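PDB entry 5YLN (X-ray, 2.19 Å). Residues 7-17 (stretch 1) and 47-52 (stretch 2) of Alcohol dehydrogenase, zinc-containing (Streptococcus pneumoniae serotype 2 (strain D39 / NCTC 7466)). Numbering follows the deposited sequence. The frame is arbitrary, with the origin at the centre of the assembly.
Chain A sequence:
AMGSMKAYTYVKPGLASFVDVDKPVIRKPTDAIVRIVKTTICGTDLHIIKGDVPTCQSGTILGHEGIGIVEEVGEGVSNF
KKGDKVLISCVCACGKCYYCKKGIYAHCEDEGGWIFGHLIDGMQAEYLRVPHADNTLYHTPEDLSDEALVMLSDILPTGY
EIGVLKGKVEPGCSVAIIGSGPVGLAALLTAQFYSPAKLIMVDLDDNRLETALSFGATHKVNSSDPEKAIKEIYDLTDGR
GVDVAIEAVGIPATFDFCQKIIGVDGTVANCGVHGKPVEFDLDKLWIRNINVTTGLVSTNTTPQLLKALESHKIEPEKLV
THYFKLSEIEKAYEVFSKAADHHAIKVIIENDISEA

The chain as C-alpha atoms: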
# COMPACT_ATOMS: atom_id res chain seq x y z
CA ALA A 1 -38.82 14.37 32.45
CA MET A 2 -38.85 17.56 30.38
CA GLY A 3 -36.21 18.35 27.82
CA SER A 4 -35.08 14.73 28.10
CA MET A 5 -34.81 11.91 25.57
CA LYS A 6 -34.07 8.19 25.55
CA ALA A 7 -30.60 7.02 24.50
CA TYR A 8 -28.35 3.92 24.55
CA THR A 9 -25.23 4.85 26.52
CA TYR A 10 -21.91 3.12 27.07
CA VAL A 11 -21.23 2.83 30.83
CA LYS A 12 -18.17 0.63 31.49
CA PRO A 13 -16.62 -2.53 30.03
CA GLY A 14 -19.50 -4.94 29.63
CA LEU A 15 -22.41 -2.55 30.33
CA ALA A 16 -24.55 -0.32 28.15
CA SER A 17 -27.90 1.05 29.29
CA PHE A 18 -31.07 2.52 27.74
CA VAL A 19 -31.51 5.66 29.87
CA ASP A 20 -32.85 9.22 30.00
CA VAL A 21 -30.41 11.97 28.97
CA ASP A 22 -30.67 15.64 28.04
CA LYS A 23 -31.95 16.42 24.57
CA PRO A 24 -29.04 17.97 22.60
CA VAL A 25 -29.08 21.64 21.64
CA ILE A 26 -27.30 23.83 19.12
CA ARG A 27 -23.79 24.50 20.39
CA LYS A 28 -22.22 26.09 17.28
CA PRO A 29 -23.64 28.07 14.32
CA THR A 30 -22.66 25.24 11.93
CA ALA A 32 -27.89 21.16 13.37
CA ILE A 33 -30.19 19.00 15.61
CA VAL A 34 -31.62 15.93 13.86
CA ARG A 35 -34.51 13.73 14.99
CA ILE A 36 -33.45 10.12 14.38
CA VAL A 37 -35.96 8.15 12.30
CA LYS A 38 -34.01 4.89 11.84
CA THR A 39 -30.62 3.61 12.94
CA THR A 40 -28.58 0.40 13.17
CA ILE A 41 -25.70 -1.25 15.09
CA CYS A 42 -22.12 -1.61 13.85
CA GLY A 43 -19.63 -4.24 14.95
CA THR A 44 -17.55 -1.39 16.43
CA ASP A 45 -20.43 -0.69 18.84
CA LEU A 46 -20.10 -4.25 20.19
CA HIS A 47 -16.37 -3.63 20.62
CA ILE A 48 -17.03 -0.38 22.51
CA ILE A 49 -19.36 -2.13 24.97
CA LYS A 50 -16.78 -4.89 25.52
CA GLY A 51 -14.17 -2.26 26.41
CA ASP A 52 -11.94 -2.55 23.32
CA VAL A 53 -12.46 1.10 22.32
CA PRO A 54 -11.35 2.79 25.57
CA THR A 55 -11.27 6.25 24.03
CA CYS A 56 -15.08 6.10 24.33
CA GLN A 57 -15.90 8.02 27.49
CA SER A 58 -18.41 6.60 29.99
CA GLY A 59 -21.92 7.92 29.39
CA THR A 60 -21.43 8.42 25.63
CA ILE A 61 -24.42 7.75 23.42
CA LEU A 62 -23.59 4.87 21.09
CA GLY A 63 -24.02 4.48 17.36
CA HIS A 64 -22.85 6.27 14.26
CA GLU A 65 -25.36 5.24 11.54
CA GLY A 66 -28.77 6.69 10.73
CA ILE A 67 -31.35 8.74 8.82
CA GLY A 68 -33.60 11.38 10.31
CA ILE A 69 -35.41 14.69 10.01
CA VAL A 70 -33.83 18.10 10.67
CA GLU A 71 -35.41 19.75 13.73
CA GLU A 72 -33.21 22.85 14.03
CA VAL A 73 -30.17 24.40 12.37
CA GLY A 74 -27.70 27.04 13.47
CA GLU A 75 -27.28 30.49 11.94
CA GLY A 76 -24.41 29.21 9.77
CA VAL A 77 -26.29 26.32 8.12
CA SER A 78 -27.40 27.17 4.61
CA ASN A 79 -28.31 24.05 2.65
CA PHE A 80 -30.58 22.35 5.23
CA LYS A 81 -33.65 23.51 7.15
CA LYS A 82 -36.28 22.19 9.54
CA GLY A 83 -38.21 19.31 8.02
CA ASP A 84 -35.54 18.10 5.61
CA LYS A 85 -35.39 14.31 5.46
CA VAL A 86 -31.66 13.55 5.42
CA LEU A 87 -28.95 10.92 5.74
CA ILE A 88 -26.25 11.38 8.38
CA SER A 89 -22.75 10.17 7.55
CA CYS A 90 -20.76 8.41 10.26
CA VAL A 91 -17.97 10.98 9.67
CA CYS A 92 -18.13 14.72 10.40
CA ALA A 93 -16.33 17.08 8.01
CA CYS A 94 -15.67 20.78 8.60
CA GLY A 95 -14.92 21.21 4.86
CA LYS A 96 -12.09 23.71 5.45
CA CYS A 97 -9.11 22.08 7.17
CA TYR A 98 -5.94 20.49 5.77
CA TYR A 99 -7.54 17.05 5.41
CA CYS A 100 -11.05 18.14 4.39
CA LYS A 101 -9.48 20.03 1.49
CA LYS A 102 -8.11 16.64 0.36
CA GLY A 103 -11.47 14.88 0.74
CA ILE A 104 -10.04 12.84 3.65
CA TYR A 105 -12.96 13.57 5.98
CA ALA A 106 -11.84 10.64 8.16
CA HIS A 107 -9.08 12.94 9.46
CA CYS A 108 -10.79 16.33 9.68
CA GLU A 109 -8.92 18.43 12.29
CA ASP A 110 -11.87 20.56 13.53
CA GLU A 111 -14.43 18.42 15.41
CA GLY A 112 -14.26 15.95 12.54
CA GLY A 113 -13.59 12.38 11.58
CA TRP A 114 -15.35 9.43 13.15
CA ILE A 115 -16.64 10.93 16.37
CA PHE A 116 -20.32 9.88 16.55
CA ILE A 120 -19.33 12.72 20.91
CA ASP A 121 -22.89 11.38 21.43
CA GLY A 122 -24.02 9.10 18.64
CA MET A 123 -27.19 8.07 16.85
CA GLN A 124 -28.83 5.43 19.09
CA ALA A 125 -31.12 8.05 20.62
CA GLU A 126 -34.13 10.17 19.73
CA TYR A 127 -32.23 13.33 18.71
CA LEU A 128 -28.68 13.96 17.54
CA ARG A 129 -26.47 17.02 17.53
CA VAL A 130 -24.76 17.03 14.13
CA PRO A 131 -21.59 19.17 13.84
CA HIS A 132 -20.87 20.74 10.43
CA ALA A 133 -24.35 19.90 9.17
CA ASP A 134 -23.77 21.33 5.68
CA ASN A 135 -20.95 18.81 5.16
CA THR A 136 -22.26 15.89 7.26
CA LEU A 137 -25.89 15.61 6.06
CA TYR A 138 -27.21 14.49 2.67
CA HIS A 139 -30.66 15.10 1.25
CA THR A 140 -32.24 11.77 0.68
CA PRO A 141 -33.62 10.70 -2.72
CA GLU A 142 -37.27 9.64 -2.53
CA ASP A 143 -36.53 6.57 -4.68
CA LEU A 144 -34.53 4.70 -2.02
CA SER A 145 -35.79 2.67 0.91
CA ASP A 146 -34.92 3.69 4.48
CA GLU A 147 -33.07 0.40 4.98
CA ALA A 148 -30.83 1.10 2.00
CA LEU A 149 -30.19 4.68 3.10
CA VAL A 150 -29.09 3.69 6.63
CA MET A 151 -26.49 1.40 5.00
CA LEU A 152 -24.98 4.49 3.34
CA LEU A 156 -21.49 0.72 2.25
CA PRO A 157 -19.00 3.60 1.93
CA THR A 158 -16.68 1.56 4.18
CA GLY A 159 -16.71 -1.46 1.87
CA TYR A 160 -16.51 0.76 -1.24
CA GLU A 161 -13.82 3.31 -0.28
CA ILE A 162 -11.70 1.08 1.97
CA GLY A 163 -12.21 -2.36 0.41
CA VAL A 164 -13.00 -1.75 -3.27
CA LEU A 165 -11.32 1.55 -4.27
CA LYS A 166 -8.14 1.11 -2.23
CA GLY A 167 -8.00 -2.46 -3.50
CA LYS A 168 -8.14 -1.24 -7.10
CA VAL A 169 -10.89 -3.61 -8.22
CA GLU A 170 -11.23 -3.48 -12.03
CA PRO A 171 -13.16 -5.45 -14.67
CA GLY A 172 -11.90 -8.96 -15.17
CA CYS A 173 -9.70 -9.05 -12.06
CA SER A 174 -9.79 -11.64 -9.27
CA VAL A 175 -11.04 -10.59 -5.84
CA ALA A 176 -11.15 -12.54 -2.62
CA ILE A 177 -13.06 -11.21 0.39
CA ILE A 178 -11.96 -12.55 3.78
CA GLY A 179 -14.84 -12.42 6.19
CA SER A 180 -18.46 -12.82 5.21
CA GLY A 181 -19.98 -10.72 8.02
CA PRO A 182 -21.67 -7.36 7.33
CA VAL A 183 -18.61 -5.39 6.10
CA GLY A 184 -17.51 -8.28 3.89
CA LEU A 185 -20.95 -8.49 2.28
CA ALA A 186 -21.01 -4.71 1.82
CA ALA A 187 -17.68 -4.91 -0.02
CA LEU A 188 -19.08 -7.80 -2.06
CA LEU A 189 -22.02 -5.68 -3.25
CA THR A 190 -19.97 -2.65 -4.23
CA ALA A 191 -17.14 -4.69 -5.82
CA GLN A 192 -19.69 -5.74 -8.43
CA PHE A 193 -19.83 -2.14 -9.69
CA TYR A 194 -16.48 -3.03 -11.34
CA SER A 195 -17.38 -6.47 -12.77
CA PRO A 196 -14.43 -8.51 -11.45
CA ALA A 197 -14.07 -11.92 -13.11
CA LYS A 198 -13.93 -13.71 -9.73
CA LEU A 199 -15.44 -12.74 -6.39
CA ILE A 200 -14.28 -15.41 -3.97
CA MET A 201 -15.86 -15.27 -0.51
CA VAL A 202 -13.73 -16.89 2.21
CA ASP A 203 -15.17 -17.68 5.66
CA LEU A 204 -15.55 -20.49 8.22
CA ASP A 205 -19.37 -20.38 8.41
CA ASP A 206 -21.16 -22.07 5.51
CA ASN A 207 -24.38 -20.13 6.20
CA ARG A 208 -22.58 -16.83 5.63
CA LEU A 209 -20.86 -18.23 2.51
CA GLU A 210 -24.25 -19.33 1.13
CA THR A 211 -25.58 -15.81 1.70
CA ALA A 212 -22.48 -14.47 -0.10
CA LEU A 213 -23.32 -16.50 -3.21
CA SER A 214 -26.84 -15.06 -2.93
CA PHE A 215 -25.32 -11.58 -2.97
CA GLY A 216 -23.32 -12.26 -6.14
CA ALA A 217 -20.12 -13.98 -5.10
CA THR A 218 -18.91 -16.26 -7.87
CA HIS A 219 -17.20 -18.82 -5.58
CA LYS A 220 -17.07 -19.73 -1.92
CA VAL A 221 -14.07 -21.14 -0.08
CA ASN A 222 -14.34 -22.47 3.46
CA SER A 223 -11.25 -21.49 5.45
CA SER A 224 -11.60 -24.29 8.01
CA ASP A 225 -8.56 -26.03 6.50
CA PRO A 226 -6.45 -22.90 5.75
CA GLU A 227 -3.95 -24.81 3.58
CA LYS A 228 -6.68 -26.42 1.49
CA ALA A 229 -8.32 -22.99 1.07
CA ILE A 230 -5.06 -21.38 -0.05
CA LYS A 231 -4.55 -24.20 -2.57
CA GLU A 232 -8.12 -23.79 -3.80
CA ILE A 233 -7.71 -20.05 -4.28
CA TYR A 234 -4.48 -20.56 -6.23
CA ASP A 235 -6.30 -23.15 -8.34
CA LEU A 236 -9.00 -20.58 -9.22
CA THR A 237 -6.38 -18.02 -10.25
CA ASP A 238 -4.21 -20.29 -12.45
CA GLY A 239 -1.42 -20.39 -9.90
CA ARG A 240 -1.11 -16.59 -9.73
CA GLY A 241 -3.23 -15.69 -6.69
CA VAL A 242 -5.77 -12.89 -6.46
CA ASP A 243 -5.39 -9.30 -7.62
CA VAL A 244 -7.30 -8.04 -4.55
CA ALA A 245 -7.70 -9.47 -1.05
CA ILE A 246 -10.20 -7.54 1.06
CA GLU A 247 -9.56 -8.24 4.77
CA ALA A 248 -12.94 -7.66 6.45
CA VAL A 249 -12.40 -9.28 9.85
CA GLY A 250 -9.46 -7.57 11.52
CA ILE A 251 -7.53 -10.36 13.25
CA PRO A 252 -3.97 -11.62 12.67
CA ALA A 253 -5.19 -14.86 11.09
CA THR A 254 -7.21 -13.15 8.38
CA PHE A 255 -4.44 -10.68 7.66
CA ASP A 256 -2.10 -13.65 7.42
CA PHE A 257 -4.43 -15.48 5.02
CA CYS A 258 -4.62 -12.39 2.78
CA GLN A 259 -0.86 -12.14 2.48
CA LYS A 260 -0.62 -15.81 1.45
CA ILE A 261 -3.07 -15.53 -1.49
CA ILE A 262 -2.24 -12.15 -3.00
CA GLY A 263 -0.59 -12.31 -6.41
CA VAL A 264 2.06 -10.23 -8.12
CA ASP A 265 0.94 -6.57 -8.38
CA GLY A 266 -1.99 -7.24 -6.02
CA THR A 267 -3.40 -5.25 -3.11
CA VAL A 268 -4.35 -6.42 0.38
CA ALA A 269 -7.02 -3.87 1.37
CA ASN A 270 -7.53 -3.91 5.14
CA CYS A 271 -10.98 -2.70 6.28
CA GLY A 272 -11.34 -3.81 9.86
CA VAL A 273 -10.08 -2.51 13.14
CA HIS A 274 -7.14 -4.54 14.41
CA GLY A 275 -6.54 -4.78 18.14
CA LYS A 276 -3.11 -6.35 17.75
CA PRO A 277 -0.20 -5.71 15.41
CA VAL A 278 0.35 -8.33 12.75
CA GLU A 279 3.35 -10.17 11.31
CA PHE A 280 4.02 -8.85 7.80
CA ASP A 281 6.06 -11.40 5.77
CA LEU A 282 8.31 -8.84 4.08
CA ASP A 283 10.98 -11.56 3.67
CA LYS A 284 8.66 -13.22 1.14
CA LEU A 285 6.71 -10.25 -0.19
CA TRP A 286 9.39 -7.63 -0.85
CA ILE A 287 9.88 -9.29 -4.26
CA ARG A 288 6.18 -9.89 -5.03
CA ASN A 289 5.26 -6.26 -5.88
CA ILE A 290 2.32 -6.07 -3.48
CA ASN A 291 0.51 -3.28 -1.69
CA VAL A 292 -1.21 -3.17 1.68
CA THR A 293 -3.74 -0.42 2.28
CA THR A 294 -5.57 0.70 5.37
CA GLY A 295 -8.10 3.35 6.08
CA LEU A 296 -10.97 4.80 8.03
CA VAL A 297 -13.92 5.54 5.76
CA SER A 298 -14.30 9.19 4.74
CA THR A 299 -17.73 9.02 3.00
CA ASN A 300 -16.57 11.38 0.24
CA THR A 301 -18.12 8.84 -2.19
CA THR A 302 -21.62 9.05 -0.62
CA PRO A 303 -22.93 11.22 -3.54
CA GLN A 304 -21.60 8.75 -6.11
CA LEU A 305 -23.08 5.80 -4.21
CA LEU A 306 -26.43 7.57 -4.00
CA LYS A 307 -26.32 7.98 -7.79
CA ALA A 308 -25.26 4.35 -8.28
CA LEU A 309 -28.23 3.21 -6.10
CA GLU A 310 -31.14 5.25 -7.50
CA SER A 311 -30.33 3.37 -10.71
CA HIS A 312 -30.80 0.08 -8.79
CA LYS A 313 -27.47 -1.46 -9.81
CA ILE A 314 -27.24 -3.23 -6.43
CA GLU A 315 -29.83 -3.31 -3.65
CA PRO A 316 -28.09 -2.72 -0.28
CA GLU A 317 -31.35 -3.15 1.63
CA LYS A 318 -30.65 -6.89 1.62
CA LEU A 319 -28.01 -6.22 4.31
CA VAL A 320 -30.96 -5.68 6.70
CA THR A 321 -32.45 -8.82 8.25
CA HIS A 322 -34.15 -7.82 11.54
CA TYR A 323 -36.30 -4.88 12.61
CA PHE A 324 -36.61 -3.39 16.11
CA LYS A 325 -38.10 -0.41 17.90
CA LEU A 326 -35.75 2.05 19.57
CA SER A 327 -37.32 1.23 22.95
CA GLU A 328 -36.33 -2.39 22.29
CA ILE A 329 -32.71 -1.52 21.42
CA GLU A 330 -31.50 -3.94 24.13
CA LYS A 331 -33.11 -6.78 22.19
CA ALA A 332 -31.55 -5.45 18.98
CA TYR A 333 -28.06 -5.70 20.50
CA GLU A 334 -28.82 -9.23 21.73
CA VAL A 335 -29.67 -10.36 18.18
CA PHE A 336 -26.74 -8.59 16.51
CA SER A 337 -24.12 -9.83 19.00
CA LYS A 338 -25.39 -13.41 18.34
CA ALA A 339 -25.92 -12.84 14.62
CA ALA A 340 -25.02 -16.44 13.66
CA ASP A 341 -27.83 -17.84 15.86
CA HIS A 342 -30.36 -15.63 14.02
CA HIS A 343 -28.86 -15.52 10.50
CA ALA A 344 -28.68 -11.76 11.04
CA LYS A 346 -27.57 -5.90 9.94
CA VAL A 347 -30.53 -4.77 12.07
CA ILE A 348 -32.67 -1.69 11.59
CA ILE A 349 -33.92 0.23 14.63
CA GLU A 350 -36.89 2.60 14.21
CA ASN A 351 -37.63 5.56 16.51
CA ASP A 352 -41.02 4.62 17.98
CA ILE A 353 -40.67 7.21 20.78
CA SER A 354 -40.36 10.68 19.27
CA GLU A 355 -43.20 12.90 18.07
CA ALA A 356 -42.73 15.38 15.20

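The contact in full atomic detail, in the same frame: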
# COMPACT_ATOMS: atom_id res chain seq x y z
N ALA A 7 -31.88 7.26 25.16
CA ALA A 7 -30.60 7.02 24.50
C ALA A 7 -29.95 5.74 25.03
O ALA A 7 -30.20 5.33 26.16
CB ALA A 7 -29.66 8.21 24.71
N TYR A 8 -29.13 5.11 24.18
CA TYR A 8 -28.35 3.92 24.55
C TYR A 8 -26.91 4.35 24.80
O TYR A 8 -26.18 4.70 23.87
CB TYR A 8 -28.42 2.84 23.47
CG TYR A 8 -28.13 1.45 24.01
CD1 TYR A 8 -28.84 0.95 25.11
CD2 TYR A 8 -27.16 0.64 23.43
CE1 TYR A 8 -28.57 -0.32 25.62
CE2 TYR A 8 -26.89 -0.65 23.91
CZ TYR A 8 -27.60 -1.12 25.01
OH TYR A 8 -27.33 -2.38 25.50
N THR A 9 -26.49 4.30 26.06
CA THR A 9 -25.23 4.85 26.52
C THR A 9 -24.26 3.73 26.89
O THR A 9 -24.65 2.74 27.51
CB THR A 9 -25.43 5.76 27.75
OG1 THR A 9 -25.98 4.97 28.81
CG2 THR A 9 -26.36 6.93 27.44
N TYR A 10 -23.00 3.91 26.52
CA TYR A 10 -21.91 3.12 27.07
C TYR A 10 -21.65 3.54 28.52
O TYR A 10 -21.60 4.73 28.83
CB TYR A 10 -20.65 3.30 26.22
CG TYR A 10 -19.43 2.59 26.76
CD1 TYR A 10 -19.42 1.22 26.94
CD2 TYR A 10 -18.26 3.29 27.05
CE1 TYR A 10 -18.31 0.55 27.42
CE2 TYR A 10 -17.13 2.63 27.53
CZ TYR A 10 -17.17 1.26 27.72
OH TYR A 10 -16.06 0.58 28.20
N VAL A 11 -21.48 2.56 29.41
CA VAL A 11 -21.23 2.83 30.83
C VAL A 11 -19.80 2.45 31.24
O VAL A 11 -19.02 3.29 31.68
CB VAL A 11 -22.25 2.12 31.74
CG1 VAL A 11 -22.08 2.57 33.19
CG2 VAL A 11 -23.66 2.36 31.26
N LYS A 12 -19.45 1.18 31.07
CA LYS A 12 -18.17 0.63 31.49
C LYS A 12 -18.01 -0.71 30.79
O LYS A 12 -18.95 -1.21 30.18
CB LYS A 12 -18.10 0.48 33.02
CG LYS A 12 -18.95 -0.67 33.55
CD LYS A 12 -19.47 -0.45 35.00
CE LYS A 12 -18.39 -0.61 36.05
NZ LYS A 12 -18.96 -0.76 37.45
N PRO A 13 -16.82 -1.32 30.84
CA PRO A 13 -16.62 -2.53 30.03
C PRO A 13 -17.63 -3.60 30.40
O PRO A 13 -17.68 -4.07 31.54
CB PRO A 13 -15.17 -2.93 30.36
CG PRO A 13 -14.51 -1.62 30.62
CD PRO A 13 -15.54 -0.83 31.40
N GLY A 14 -18.48 -3.94 29.44
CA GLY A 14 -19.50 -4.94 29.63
C GLY A 14 -20.89 -4.43 29.94
O GLY A 14 -21.78 -5.25 30.20
N LEU A 15 -21.12 -3.12 29.92
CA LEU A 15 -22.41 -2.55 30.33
C LEU A 15 -22.77 -1.36 29.45
O LEU A 15 -22.05 -0.35 29.43
CB LEU A 15 -22.37 -2.11 31.79
CG LEU A 15 -23.65 -1.52 32.38
CD1 LEU A 15 -24.78 -2.55 32.38
CD2 LEU A 15 -23.38 -1.01 33.79
N ALA A 16 -23.89 -1.46 28.76
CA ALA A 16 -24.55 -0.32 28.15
C ALA A 16 -26.00 -0.30 28.63
O ALA A 16 -26.55 -1.34 29.01
CB ALA A 16 -24.49 -0.38 26.62
N SER A 17 -26.61 0.88 28.63
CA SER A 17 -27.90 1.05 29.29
C SER A 17 -28.77 2.04 28.53
O SER A 17 -28.31 3.11 28.14
CB SER A 17 -27.68 1.52 30.75
OG SER A 17 -27.74 0.43 31.65
N HIS A 47 -17.71 -3.79 20.08
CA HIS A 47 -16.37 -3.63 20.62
C HIS A 47 -16.32 -2.56 21.71
O HIS A 47 -15.65 -2.74 22.72
CB HIS A 47 -15.38 -3.27 19.50
CG HIS A 47 -15.07 -4.42 18.58
ND1 HIS A 47 -14.40 -5.54 19.00
CD2 HIS A 47 -15.31 -4.59 17.26
CE1 HIS A 47 -14.26 -6.38 17.99
NE2 HIS A 47 -14.80 -5.82 16.92
N ILE A 48 -17.01 -1.43 21.50
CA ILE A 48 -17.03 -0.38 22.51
C ILE A 48 -17.58 -0.92 23.83
O ILE A 48 -17.00 -0.70 24.90
CB ILE A 48 -17.84 0.84 22.04
CG1 ILE A 48 -17.13 1.60 20.92
CG2 ILE A 48 -18.13 1.78 23.23
CD1 ILE A 48 -18.06 2.50 20.15
N ILE A 49 -18.71 -1.63 23.76
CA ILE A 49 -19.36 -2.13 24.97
C ILE A 49 -18.46 -3.13 25.69
O ILE A 49 -18.43 -3.17 26.93
CB ILE A 49 -20.72 -2.76 24.62
CG1 ILE A 49 -21.69 -1.66 24.17
CG2 ILE A 49 -21.29 -3.55 25.81
CD1 ILE A 49 -22.97 -2.20 23.56
N LYS A 50 -17.73 -3.95 24.93
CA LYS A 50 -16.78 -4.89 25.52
C LYS A 50 -15.62 -4.20 26.21
O LYS A 50 -15.01 -4.79 27.10
CB LYS A 50 -16.24 -5.83 24.44
CG LYS A 50 -17.06 -7.10 24.24
CD LYS A 50 -16.57 -7.89 23.03
CE LYS A 50 -15.09 -8.23 23.14
NZ LYS A 50 -14.75 -8.82 24.48
N GLY A 51 -15.31 -2.96 25.85
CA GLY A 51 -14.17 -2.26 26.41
C GLY A 51 -12.95 -2.20 25.52
O GLY A 51 -11.88 -1.81 25.99
N ASP A 52 -13.08 -2.56 24.24
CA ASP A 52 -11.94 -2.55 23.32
C ASP A 52 -11.79 -1.23 22.57
O ASP A 52 -10.89 -1.12 21.73
CB ASP A 52 -12.06 -3.70 22.31
CG ASP A 52 -12.27 -5.06 22.98
OD1 ASP A 52 -11.73 -5.27 24.08
OD2 ASP A 52 -12.98 -5.91 22.39

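Stretch 1 is a β-hairpin and stretch 2 carries the end of a helix and the residues leading out of it, and the helix end rests against the hairpin. The hairpin is defined by its backbone bonds: Thr-9 N to Ser-17 O at 3.0 Å, Ser-17 N to Thr-9 O at 2.9 Å, and Val-11 N to Leu-15 O at 3.0 Å. A type II turn from Lys-12 to Leu-15 reverses the chain, closed by Leu-15 N to Lys-12 O at 2.9 Å. The closest CA pair falls at this turn: Pro-13 CA and Gly-51 CA lie 4.4 Å apart.

A single hydrogen bond crosses the contact. Gly-14 N donates to Ile-49 O at 2.6 Å with an N-H...O angle of 164°, so it is short and nearly straight. The turn's own closure uses Leu-15 N, which leaves Gly-14 N free to point outward at the helix end, where the Ile-49 carbonyl meets it.

Gly-51 supplies the hollow beside this bond. With phi/psi of 102/12 it leaves the helix in a Schellman motif, in which Asp-52 N bonds to His-47 O at 3.0 Å and Gly-51 N to Ile-48 O at 3.0 Å. Pro-13 fills the space that a side chain here would need: its CB sits 4.1 Å from Gly-51 CA, whereas an ideal CB on Gly-51 would fall 3.0 Å from Pro-13 CB, a clash. The backbone angles alone already call for glycine, and the same holds at Gly-14, with phi/psi of 98/5; a CB there would point away from the helix.

Deeper in, Tyr-10 points its CA-to-CB bond toward the helix and lays its ring along it. Ile-48 CG2 sits over one face, 4.0 Å from the ring centroid and 17° off the normal, a CH-pi contact that also brings it to 3.8 Å from Tyr-10 CG. Ile-49 O lies at the ring edge, 3.8 Å from Tyr-10 CE1, while Ile-48 O sits 3.1 Å from Tyr-10 CE1, out of the ring plane on the side of Ile-48 CG2. Farther out, Tyr-10 OH reaches within 3.9 Å of Gly-51 CA.

Ile-49 has the largest covered area of any residue here, 97 Å² counting backbone and side chain, out of 327 Å² buried over both stretches. Its m, t rotamer extends CD1 to 3.9 Å from Ala-16 CB and 4.2 Å from Tyr-8 CE2. The Ala-16 methyl, its CA-to-CB bond toward the helix, meets that tip, while the Tyr-8 ring meets it obliquely. These contacts are apolar, so close fit rather than directional bonding characterizes this end of the interface.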